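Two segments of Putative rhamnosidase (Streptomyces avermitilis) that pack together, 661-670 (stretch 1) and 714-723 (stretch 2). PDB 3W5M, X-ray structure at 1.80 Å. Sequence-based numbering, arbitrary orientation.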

# COMPACT_ATOMS: atom_id res chain seq x y z
N LEU A 661 3.65 9.34 3.82
CA LEU A 661 2.37 9.99 4.18
C LEU A 661 2.21 11.38 3.60
O LEU A 661 1.09 11.79 3.34
CB LEU A 661 2.11 9.94 5.70
CG LEU A 661 2.08 8.48 6.16
CD1 LEU A 661 2.02 8.50 7.68
CD2 LEU A 661 0.92 7.68 5.55
N THR A 662 3.31 12.10 3.37
CA THR A 662 3.26 13.34 2.55
C THR A 662 2.64 13.07 1.19
O THR A 662 1.73 13.78 0.76
CB THR A 662 4.66 14.01 2.38
OG1 THR A 662 5.16 14.36 3.68
CG2 THR A 662 4.58 15.28 1.52
N LYS A 663 3.13 12.04 0.51
CA LYS A 663 2.58 11.62 -0.76
C LYS A 663 1.09 11.27 -0.62
O LYS A 663 0.26 11.72 -1.42
CB LYS A 663 3.35 10.40 -1.30
CG LYS A 663 2.88 9.91 -2.65
CD LYS A 663 1.81 8.86 -2.48
CE LYS A 663 1.44 8.23 -3.80
NZ LYS A 663 0.34 7.28 -3.58
N TRP A 664 0.75 10.49 0.39
CA TRP A 664 -0.64 10.06 0.55
C TRP A 664 -1.57 11.28 0.82
O TRP A 664 -2.70 11.31 0.34
CB TRP A 664 -0.82 9.01 1.64
CG TRP A 664 -2.28 8.60 1.77
CD1 TRP A 664 -3.00 7.84 0.90
CD2 TRP A 664 -3.19 9.00 2.81
NE1 TRP A 664 -4.30 7.71 1.35
CE2 TRP A 664 -4.43 8.40 2.52
CE3 TRP A 664 -3.06 9.79 3.95
CZ2 TRP A 664 -5.56 8.59 3.33
CZ3 TRP A 664 -4.19 9.96 4.78
CH2 TRP A 664 -5.43 9.38 4.43
N LEU A 665 -1.09 12.24 1.58
CA LEU A 665 -1.95 13.43 1.85
C LEU A 665 -2.21 14.24 0.59
O LEU A 665 -3.25 14.89 0.46
CB LEU A 665 -1.33 14.31 2.93
CG LEU A 665 -1.37 13.72 4.34
CD1 LEU A 665 -0.34 14.46 5.21
CD2 LEU A 665 -2.78 13.82 4.89
N VAL A 666 -1.27 14.21 -0.38
CA VAL A 666 -1.56 14.74 -1.68
C VAL A 666 -2.72 13.99 -2.33
O VAL A 666 -3.61 14.62 -2.95
CB VAL A 666 -0.32 14.72 -2.62
CG1 VAL A 666 -0.71 15.23 -4.00
CG2 VAL A 666 0.75 15.60 -2.01
N ASP A 667 -2.72 12.65 -2.20
CA ASP A 667 -3.82 11.84 -2.75
C ASP A 667 -5.14 12.21 -2.06
O ASP A 667 -6.18 12.35 -2.71
CB ASP A 667 -3.62 10.34 -2.53
CG ASP A 667 -2.40 9.77 -3.27
OD1 ASP A 667 -2.07 10.25 -4.40
OD2 ASP A 667 -1.80 8.82 -2.69
N LEU A 668 -5.08 12.38 -0.75
CA LEU A 668 -6.30 12.68 0.01
C LEU A 668 -6.89 14.03 -0.42
O LEU A 668 -8.10 14.13 -0.67
CB LEU A 668 -6.01 12.67 1.49
CG LEU A 668 -7.24 12.93 2.38
CD1 LEU A 668 -8.23 11.77 2.30
CD2 LEU A 668 -6.75 13.15 3.80
N ARG A 669 -6.05 15.05 -0.49
CA ARG A 669 -6.47 16.35 -1.04
C ARG A 669 -6.92 16.32 -2.48
O ARG A 669 -7.84 17.06 -2.84
CB ARG A 669 -5.43 17.45 -0.79
CG ARG A 669 -5.34 17.81 0.69
CD ARG A 669 -4.40 18.97 0.97
NE ARG A 669 -3.02 18.66 0.55
CZ ARG A 669 -2.09 18.17 1.36
NH1 ARG A 669 -2.35 17.91 2.65
NH2 ARG A 669 -0.87 17.97 0.88
N ASP A 670 -6.34 15.46 -3.31
CA ASP A 670 -6.79 15.32 -4.70
C ASP A 670 -8.22 14.78 -4.72
O ASP A 670 -8.94 15.00 -5.70
CB ASP A 670 -5.98 14.26 -5.48
CG ASP A 670 -4.70 14.79 -6.08
OD1 ASP A 670 -4.48 16.02 -6.14
OD2 ASP A 670 -3.87 13.94 -6.51
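Stretch 2 (714-723) QVLADALPSV

Stretch 2 lies alongside stretch 1 as a second helix running in nearly the same direction, in a loose contact that has no direct hydrogen bond across it and depends on one long arginine, two bridging waters and a small apolar patch. Both segments are parts of longer helices. Their axes cross at 17° and come no closer than 11.0 Å, a wide spacing, bridged by side chains and water, and the two together bury a modest 275 Å². Because the directions nearly agree, the register climbs in step: the CA atoms of Thr662 and Val715 are 6.9 Å apart, those of Leu665 and Ala719 7.9 Å, and those of Arg669 and Ser722 again 6.9 Å.

At the N-terminal end the contact is small and mainly apolar. Val715 sets its two methyl groups against two residues one turn apart on stretch 1: its CG2 lies 3.6 Å from OG1 of Thr662, and its CG1 lies 4.2 Å from CD1 of Leu665. A branched valine suits this place, since it offers a methyl to each neighbour without needing a polar partner. The hydroxyl of Thr662 is hydrogen-bonded elsewhere in the structure, so its approach to a methyl leaves it satisfied. Leu665 points toward stretch 2 and reaches far enough to touch Val715, though at a distance that indicates light packing.

Arg669 dominates the rest, with 88 Å² covered by stretch 2. Its CA-to-CB bond points toward the partner, and its chain, with chi1 to chi3 in m, t and m, carries the guanidinium along the backbone of Asp718 and Ala719. One face of that group lies under Asp718 O and Ala719 N. Arg669 NE is 3.5 Å from Asp718 O, but the angle is too poor for a hydrogen bond, as expected when a carbonyl sits over the plane instead of in line with an N–H. Arg669 NH1 comes within 3.6 Å of Ala719 CA and 3.8 Å of Ala719 CB; the small alanine side chain adds its methyl group to this contact. The carboxylate of Asp718 forms no salt bridge with Arg669; the nearest side-chain approach is Arg669 NH2 to Asp718 CB, 3.9 Å.

Water supplies the polar links that direct contact does not. NH1 of Arg669 donates to water 1 at 2.9 Å, and this water donates to Val715 O, also at 2.9 Å. Arg669 NH1 also donates to water 2 at 3.1 Å, which in turn donates to Ser722 OG at 2.9 Å. Ser722, in rotamer p, directs its hydroxyl back along its own helix to Ala719 O, 2.7 Å from OG, while the same OG packs 3.4 Å from Arg669 CD. Serine is thus compact enough to lie against the arginine chain and polar enough to hold the water. Nearby, stretch 2 is kinked: the backbone N atoms of Pro721 and Ser722 make no bond to the preceding turn, and proline has no N–H to give.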

# COMPACT_ATOMS: atom_id res chain seq x y z
N GLN A 714 6.20 22.20 6.58
CA GLN A 714 5.62 22.26 5.25
C GLN A 714 4.35 21.40 5.12
O GLN A 714 3.42 21.76 4.41
CB GLN A 714 6.65 21.85 4.19
CG GLN A 714 6.13 21.88 2.77
CD GLN A 714 7.25 21.64 1.78
OE1 GLN A 714 8.02 22.55 1.48
NE2 GLN A 714 7.37 20.40 1.28
N VAL A 715 4.34 20.27 5.82
CA VAL A 715 3.18 19.39 5.82
C VAL A 715 1.95 20.14 6.38
O VAL A 715 0.86 19.98 5.86
CB VAL A 715 3.46 18.11 6.63
CG1 VAL A 715 2.19 17.35 6.90
CG2 VAL A 715 4.41 17.21 5.83
N LEU A 716 2.17 20.95 7.41
CA LEU A 716 1.05 21.73 7.98
C LEU A 716 0.60 22.83 7.03
O LEU A 716 -0.61 23.00 6.80
CB LEU A 716 1.44 22.34 9.32
CG LEU A 716 1.82 21.42 10.48
CD1 LEU A 716 2.04 22.29 11.70
CD2 LEU A 716 0.75 20.35 10.74
N ALA A 717 1.55 23.58 6.48
CA ALA A 717 1.18 24.63 5.53
C ALA A 717 0.37 24.09 4.34
O ALA A 717 -0.60 24.70 3.91
CB ALA A 717 2.42 25.41 5.09
N ASP A 718 0.73 22.91 3.84
CA ASP A 718 0.06 22.36 2.68
C ASP A 718 -1.32 21.77 3.01
O ASP A 718 -2.14 21.64 2.12
CB ASP A 718 0.95 21.26 2.04
CG ASP A 718 2.17 21.83 1.31
OD1 ASP A 718 2.21 23.06 1.02
OD2 ASP A 718 3.09 21.05 1.01
N ALA A 719 -1.54 21.44 4.29
CA ALA A 719 -2.78 20.78 4.75
C ALA A 719 -3.79 21.83 5.22
O ALA A 719 -4.99 21.63 5.07
CB ALA A 719 -2.47 19.83 5.90
N LEU A 720 -3.31 22.96 5.73
CA LEU A 720 -4.24 23.86 6.44
C LEU A 720 -5.47 24.35 5.63
O LEU A 720 -6.57 24.29 6.15
CB LEU A 720 -3.50 24.99 7.22
CG LEU A 720 -4.36 25.78 8.22
CD1 LEU A 720 -4.98 24.89 9.29
CD2 LEU A 720 -3.53 26.91 8.85
N PRO A 721 -5.31 24.76 4.34
CA PRO A 721 -6.51 25.13 3.55
C PRO A 721 -7.56 24.01 3.37
O PRO A 721 -8.77 24.28 3.42
CB PRO A 721 -5.92 25.56 2.19
CG PRO A 721 -4.50 25.94 2.52
CD PRO A 721 -4.07 24.98 3.58
N SER A 722 -7.11 22.77 3.16
CA SER A 722 -8.04 21.62 3.08
C SER A 722 -8.73 21.38 4.44
O SER A 722 -9.89 20.98 4.47
CB SER A 722 -7.34 20.33 2.61
OG SER A 722 -6.42 19.87 3.59
N VAL A 723 -8.01 21.65 5.53
CA VAL A 723 -8.52 21.51 6.89
C VAL A 723 -9.64 22.56 7.11
O VAL A 723 -10.71 22.21 7.60
CB VAL A 723 -7.39 21.64 7.94
CG1 VAL A 723 -7.94 21.83 9.36
CG2 VAL A 723 -6.49 20.41 7.90
O HOH W 1 0.08 17.73 4.27
O HOH W 2 -4.85 17.62 4.41